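PDB 3U66: putative type VI secretion protein from Escherichia coli, which probably acts as an inner-membrane-attached component of the type VI secretion system, this construct being its cytoplasmic domain. Local coordinates for residues 53-58 with 121-126; 60-65 with 126-131. One frame throughout, in Å; residues are numbered along the deposited sequence.

How the interactions relate
Both contacts lie between the same two parts of the helical bundle: interaction 1 joins the loop leading into helix 57-76 to the start of helix 122-133, and interaction 2 joins the helices themselves. Interaction 1 is partly buried, about 15 Å from the chain centre, while interaction 2 is fully buried, about 7 Å from that centre. Thr126 belongs to both. Chemistry follows place: at the periphery an aromatic ring meets a methyl and a capping carboxylate, whereas deeper in, aliphatic groups, a cysteine sulfur and a selenomethionine chain pack together. No hydrogen bond spans either contact; the capping bond of interaction 1 stays within 121-126. The two are continuous, since Val124 CG1 lies 3.7 Å from Ile62 CG1.

Interaction 1. Residues 53-58 with 121-126; sequences AGFSQK and DVAVLT
Phe55 carries its ring anti to the carbonyl carbon (chi1 -66°), and Asp121 swings its carboxylate anti to the backbone N (chi1 -165°), which brings the two groups together where two helices of the bundle begin. Each belongs to a helix start: Asp121 is the N-cap of helix 122-133, and Phe55 directly precedes Ser56, the N-cap of helix 57-76. The preceding helix 32-52 closes in a Schellman motif, with Gly54 at positive phi, so that Phe55 sits in the short connection between one helix end and the next start.

The two side chains cross at about a right angle. Asp121 OD2 comes to the edge of the ring, close to its plane, at 4.1 Å from Phe55 CD1, with ring and carboxylate planes 27° apart. At the neighbouring ring carbon, the methyl of Ala123 meets the ring obliquely, its CB 3.8 Å from Phe55 CE1. The ring also packs on Ile6 and on Ala9 of helix 7-24, which ties this corner to helix 7-24.

The other carboxylate oxygen does the capping: Ala123 N donates to Asp121 OD1 over 3.3 Å, reaching it from above the carboxylate plane. Replacing Asp121 by alanine removes both oxygens and would probably leave the Ala123 N-H without its side-chain cap and the ring edge less covered. One turn on, Val122 O accepts from both Thr126 N and Thr126 OG1, the hydroxyl oxygen lying 2.8 Å from Val122 O.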
loop_
_atom_site.group_PDB
_atom_site.type_symbol
_atom_site.label_atom_id
_atom_site.label_comp_id
_atom_site.label_asym_id
_atom_site.label_seq_id
_atom_site.Cartn_x
_atom_site.Cartn_y
_atom_site.Cartn_z
ATOM N N ALA A 53 16.048 -11.825 -6.942
ATOM C CA ALA A 53 15.661 -11.336 -8.264
ATOM C C ALA A 53 16.557 -10.186 -8.768
ATOM O O ALA A 53 16.391 -9.730 -9.904
ATOM C CB ALA A 53 14.203 -10.914 -8.257
ATOM N N GLY A 54 17.487 -9.734 -7.930
ATOM C CA GLY A 54 18.443 -8.691 -8.290
ATOM C C GLY A 54 18.065 -7.266 -7.950
ATOM O O GLY A 54 18.804 -6.346 -8.310
ATOM N N PHE A 55 16.922 -7.064 -7.262
ATOM C CA PHE A 55 16.480 -5.729 -6.855
ATOM C C PHE A 55 17.353 -5.183 -5.736
ATOM O O PHE A 55 17.722 -5.927 -4.818
ATOM C CB PHE A 55 15.005 -5.721 -6.419
ATOM C CG PHE A 55 14.043 -6.017 -7.539
ATOM C CD1 PHE A 55 13.655 -5.019 -8.424
ATOM C CD2 PHE A 55 13.542 -7.298 -7.726
ATOM C CE1 PHE A 55 12.782 -5.298 -9.475
ATOM C CE2 PHE A 55 12.662 -7.575 -8.773
ATOM C CZ PHE A 55 12.291 -6.571 -9.639
ATOM N N SER A 56 17.680 -3.879 -5.818
ATOM C CA SER A 56 18.493 -3.173 -4.825
ATOM C C SER A 56 17.759 -3.088 -3.474
ATOM O O SER A 56 16.539 -3.245 -3.437
ATOM C CB SER A 56 18.822 -1.765 -5.321
ATOM O OG SER A 56 17.667 -0.940 -5.379
ATOM N N GLN A 57 18.494 -2.821 -2.385
ATOM C CA GLN A 57 17.904 -2.658 -1.061
ATOM C C GLN A 57 16.896 -1.505 -1.063
ATOM O O GLN A 57 15.819 -1.632 -0.483
ATOM C CB GLN A 57 18.992 -2.423 -0.011
ATOM C CG GLN A 57 18.748 -3.184 1.287
ATOM C CD GLN A 57 19.777 -4.252 1.543
ATOM O OE1 GLN A 57 20.601 -4.554 0.686
ATOM N NE2 GLN A 57 19.760 -4.820 2.740
ATOM N N LYS A 58 17.243 -0.405 -1.752
ATOM C CA LYS A 58 16.461 0.821 -1.916
ATOM C C LYS A 58 15.043 0.521 -2.412
ATOM O O LYS A 58 14.067 0.894 -1.766
ATOM C CB LYS A 58 17.149 1.723 -2.956
ATOM C CG LYS A 58 18.288 2.589 -2.435
ATOM C CD LYS A 58 18.729 3.678 -3.426
ATOM C CE LYS A 58 17.662 4.698 -3.758
ATOM N NZ LYS A 58 17.155 5.414 -2.555
ATOM N N ASP A 121 12.329 3.376 -10.819
ATOM C CA ASP A 121 12.192 1.953 -11.143
ATOM C C ASP A 121 10.714 1.629 -11.418
ATOM O O ASP A 121 9.838 1.854 -10.569
ATOM C CB ASP A 121 12.772 1.072 -10.018
ATOM C CG ASP A 121 13.016 -0.397 -10.355
ATOM O OD1 ASP A 121 12.461 -0.884 -11.372
ATOM O OD2 ASP A 121 13.733 -1.070 -9.582
ATOM N N VAL A 122 10.446 1.158 -12.646
ATOM C CA VAL A 122 9.112 0.796 -13.127
ATOM C C VAL A 122 8.413 -0.205 -12.173
ATOM O O VAL A 122 7.224 -0.042 -11.881
ATOM C CB VAL A 122 9.132 0.375 -14.629
ATOM C CG1 VAL A 122 10.018 -0.847 -14.875
ATOM C CG2 VAL A 122 7.726 0.160 -15.181
ATOM N N ALA A 123 9.185 -1.168 -11.620
ATOM C CA ALA A 123 8.711 -2.165 -10.655
ATOM C C ALA A 123 8.175 -1.509 -9.368
ATOM O O ALA A 123 7.102 -1.896 -8.899
ATOM C CB ALA A 123 9.817 -3.161 -10.344
ATOM N N VAL A 124 8.890 -0.481 -8.846
ATOM C CA VAL A 124 8.507 0.290 -7.656
ATOM C C VAL A 124 7.187 1.025 -7.930
ATOM O O VAL A 124 6.269 0.910 -7.120
ATOM C CB VAL A 124 9.653 1.241 -7.191
ATOM C CG1 VAL A 124 9.199 2.201 -6.089
ATOM C CG2 VAL A 124 10.874 0.446 -6.741
ATOM N N LEU A 125 7.082 1.730 -9.085
ATOM C CA LEU A 125 5.882 2.465 -9.519
ATOM C C LEU A 125 4.685 1.548 -9.674
ATOM O O LEU A 125 3.557 1.985 -9.429
ATOM C CB LEU A 125 6.100 3.206 -10.859
ATOM C CG LEU A 125 7.040 4.416 -10.922
ATOM C CD1 LEU A 125 6.934 5.077 -12.265
ATOM C CD2 LEU A 125 6.741 5.433 -9.842
ATOM N N THR A 126 4.924 0.290 -10.117
ATOM C CA THR A 126 3.884 -0.723 -10.300
ATOM C C THR A 126 3.298 -1.080 -8.938
ATOM O O THR A 126 2.079 -1.030 -8.767
ATOM C CB THR A 126 4.435 -1.931 -11.079
ATOM O OG1 THR A 126 4.899 -1.487 -12.359
ATOM C CG2 THR A 126 3.406 -3.053 -11.247
#

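Interaction 2. Residues 60-65 with 126-131; sequences SDIMLY and TCLCRT
Helix-helix packing in the core of the bundle brings helix 57-76 against helix 122-133 through two pairs of buried side chains. The backbones are nearest at Met63 and Cys127, whose CA atoms are 6.1 Å apart. The Met63 side chain, a selenomethionine here, starts with CG anti to the carbonyl carbon (chi1 -82°) and bends at chi3, and it runs alongside the Cys127 thiol. Met63 CG lies 3.6 Å from Cys127 SG, and the terminal methyl CE also touches SG, so one sulfur meets the selenomethionine chain at both its start and its end.

The second pair is Ile62 and Leu128, which cross at about a right angle and meet methyl to methyl, Ile62 CD1 to Leu128 CD2, at 3.8 Å. Having CG1 anti to the backbone N (chi1 165°) carries the longer branch of Ile62 across to that methyl. Beyond the pair, Met63 packs on Ala9 and Phe13 of helix 7-24, and Leu128 on Ile111 of helix 103-115.

The Thr131 hydroxyl bonds back into its own helix: Thr131 OG1 donates to Cys127 O at 2.7 Å, while Thr131 N reaches the same oxygen from the opposite face of its plane. With no hydrogen bond spanning the two segments, their association here rests on the fit and burial of aliphatic groups, a cysteine sulfur and a selenomethionine chain.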
loop_
_atom_site.group_PDB
_atom_site.type_symbol
_atom_site.label_atom_id
_atom_site.label_comp_id
_atom_site.label_asym_id
_atom_site.label_seq_id
_atom_site.Cartn_x
_atom_site.Cartn_y
_atom_site.Cartn_z
ATOM N N SER A 60 13.645 -2.669 -2.975
ATOM C CA SER A 60 13.066 -3.736 -2.161
ATOM C C SER A 60 12.392 -3.141 -0.931
ATOM O O SER A 60 11.231 -3.455 -0.682
ATOM C CB SER A 60 14.137 -4.736 -1.742
ATOM O OG SER A 60 14.775 -5.328 -2.860
ATOM N N ASP A 61 13.077 -2.191 -0.246
ATOM C CA ASP A 61 12.558 -1.508 0.932
ATOM C C ASP A 61 11.325 -0.640 0.696
ATOM O O ASP A 61 10.436 -0.668 1.534
ATOM C CB ASP A 61 13.667 -0.816 1.736
ATOM C CG ASP A 61 14.645 -1.771 2.422
ATOM O OD1 ASP A 61 14.204 -2.866 2.878
ATOM O OD2 ASP A 61 15.843 -1.423 2.523
ATOM N N ILE A 62 11.240 0.087 -0.435
ATOM C CA ILE A 62 10.046 0.883 -0.769
ATOM C C ILE A 62 8.854 -0.040 -1.113
ATOM O O ILE A 62 7.744 0.168 -0.602
ATOM C CB ILE A 62 10.282 2.078 -1.770
ATOM C CG1 ILE A 62 8.976 2.646 -2.375
ATOM C CG2 ILE A 62 11.204 1.711 -2.896
ATOM C CD1 ILE A 62 8.025 3.305 -1.463
HETATM N N MSE A 63 9.104 -1.084 -1.921
HETATM C CA MSE A 63 8.078 -2.074 -2.284
HETATM C C MSE A 63 7.498 -2.784 -1.053
HETATM O O MSE A 63 6.277 -2.895 -0.931
HETATM C CB MSE A 63 8.647 -3.103 -3.259
HETATM C CG MSE A 63 8.652 -2.628 -4.699
HETATM SE SE MSE A 63 9.853 -3.730 -5.776
HETATM C CE MSE A 63 8.824 -4.087 -7.102
ATOM N N LEU A 64 8.381 -3.216 -0.125
ATOM C CA LEU A 64 7.999 -3.881 1.117
ATOM C C LEU A 64 7.312 -2.934 2.095
ATOM O O LEU A 64 6.437 -3.378 2.846
ATOM C CB LEU A 64 9.210 -4.549 1.766
ATOM C CG LEU A 64 9.695 -5.836 1.095
ATOM C CD1 LEU A 64 11.159 -6.081 1.392
ATOM C CD2 LEU A 64 8.848 -7.033 1.514
ATOM N N TYR A 65 7.699 -1.636 2.082
ATOM C CA TYR A 65 7.115 -0.598 2.926
ATOM C C TYR A 65 5.652 -0.390 2.537
ATOM O O TYR A 65 4.776 -0.480 3.398
ATOM C CB TYR A 65 7.900 0.723 2.799
ATOM C CG TYR A 65 7.465 1.783 3.788
ATOM C CD1 TYR A 65 6.490 2.717 3.459
ATOM C CD2 TYR A 65 8.049 1.863 5.052
ATOM C CE1 TYR A 65 6.071 3.680 4.373
ATOM C CE2 TYR A 65 7.644 2.827 5.971
ATOM C CZ TYR A 65 6.649 3.727 5.631
ATOM O OH TYR A 65 6.231 4.672 6.529
ATOM N N THR A 126 4.924 0.290 -10.117
ATOM C CA THR A 126 3.884 -0.723 -10.300
ATOM C C THR A 126 3.298 -1.080 -8.938
ATOM O O THR A 126 2.079 -1.030 -8.767
ATOM C CB THR A 126 4.435 -1.931 -11.079
ATOM O OG1 THR A 126 4.899 -1.487 -12.359
ATOM C CG2 THR A 126 3.406 -3.053 -11.247
ATOM N N CYS A 127 4.174 -1.386 -7.966
ATOM C CA CYS A 127 3.794 -1.749 -6.605
ATOM C C CYS A 127 3.030 -0.645 -5.889
ATOM O O CYS A 127 2.061 -0.943 -5.193
ATOM C CB CYS A 127 5.014 -2.202 -5.817
ATOM S SG CYS A 127 5.672 -3.796 -6.363
ATOM N N LEU A 128 3.430 0.624 -6.106
ATOM C CA LEU A 128 2.771 1.798 -5.535
ATOM C C LEU A 128 1.364 1.994 -6.135
ATOM O O LEU A 128 0.456 2.476 -5.445
ATOM C CB LEU A 128 3.639 3.060 -5.707
ATOM C CG LEU A 128 4.960 3.103 -4.923
ATOM C CD1 LEU A 128 5.791 4.281 -5.336
ATOM C CD2 LEU A 128 4.732 3.128 -3.413
ATOM N N CYS A 129 1.185 1.593 -7.412
ATOM C CA CYS A 129 -0.103 1.647 -8.098
ATOM C C CYS A 129 -0.990 0.533 -7.567
ATOM O O CYS A 129 -2.174 0.751 -7.303
ATOM C CB CYS A 129 0.072 1.544 -9.613
ATOM S SG CYS A 129 0.694 3.057 -10.385
ATOM N N ARG A 130 -0.404 -0.658 -7.397
ATOM C CA ARG A 130 -1.094 -1.833 -6.871
ATOM C C ARG A 130 -1.548 -1.577 -5.436
ATOM O O ARG A 130 -2.672 -1.955 -5.089
ATOM C CB ARG A 130 -0.198 -3.081 -6.970
ATOM C CG ARG A 130 -0.895 -4.331 -7.503
ATOM C CD ARG A 130 -1.312 -4.187 -8.950
ATOM N NE ARG A 130 -1.123 -5.407 -9.731
ATOM C CZ ARG A 130 -2.099 -6.085 -10.324
ATOM N NH1 ARG A 130 -3.360 -5.674 -10.223
ATOM N NH2 ARG A 130 -1.830 -7.181 -11.017
ATOM N N THR A 131 -0.703 -0.873 -4.631
ATOM C CA THR A 131 -0.986 -0.503 -3.244
ATOM C C THR A 131 -2.254 0.366 -3.188
ATOM O O THR A 131 -3.129 0.111 -2.365
ATOM C CB THR A 131 0.259 0.140 -2.599
ATOM O OG1 THR A 131 1.333 -0.805 -2.614
ATOM C CG2 THR A 131 0.016 0.618 -1.176
#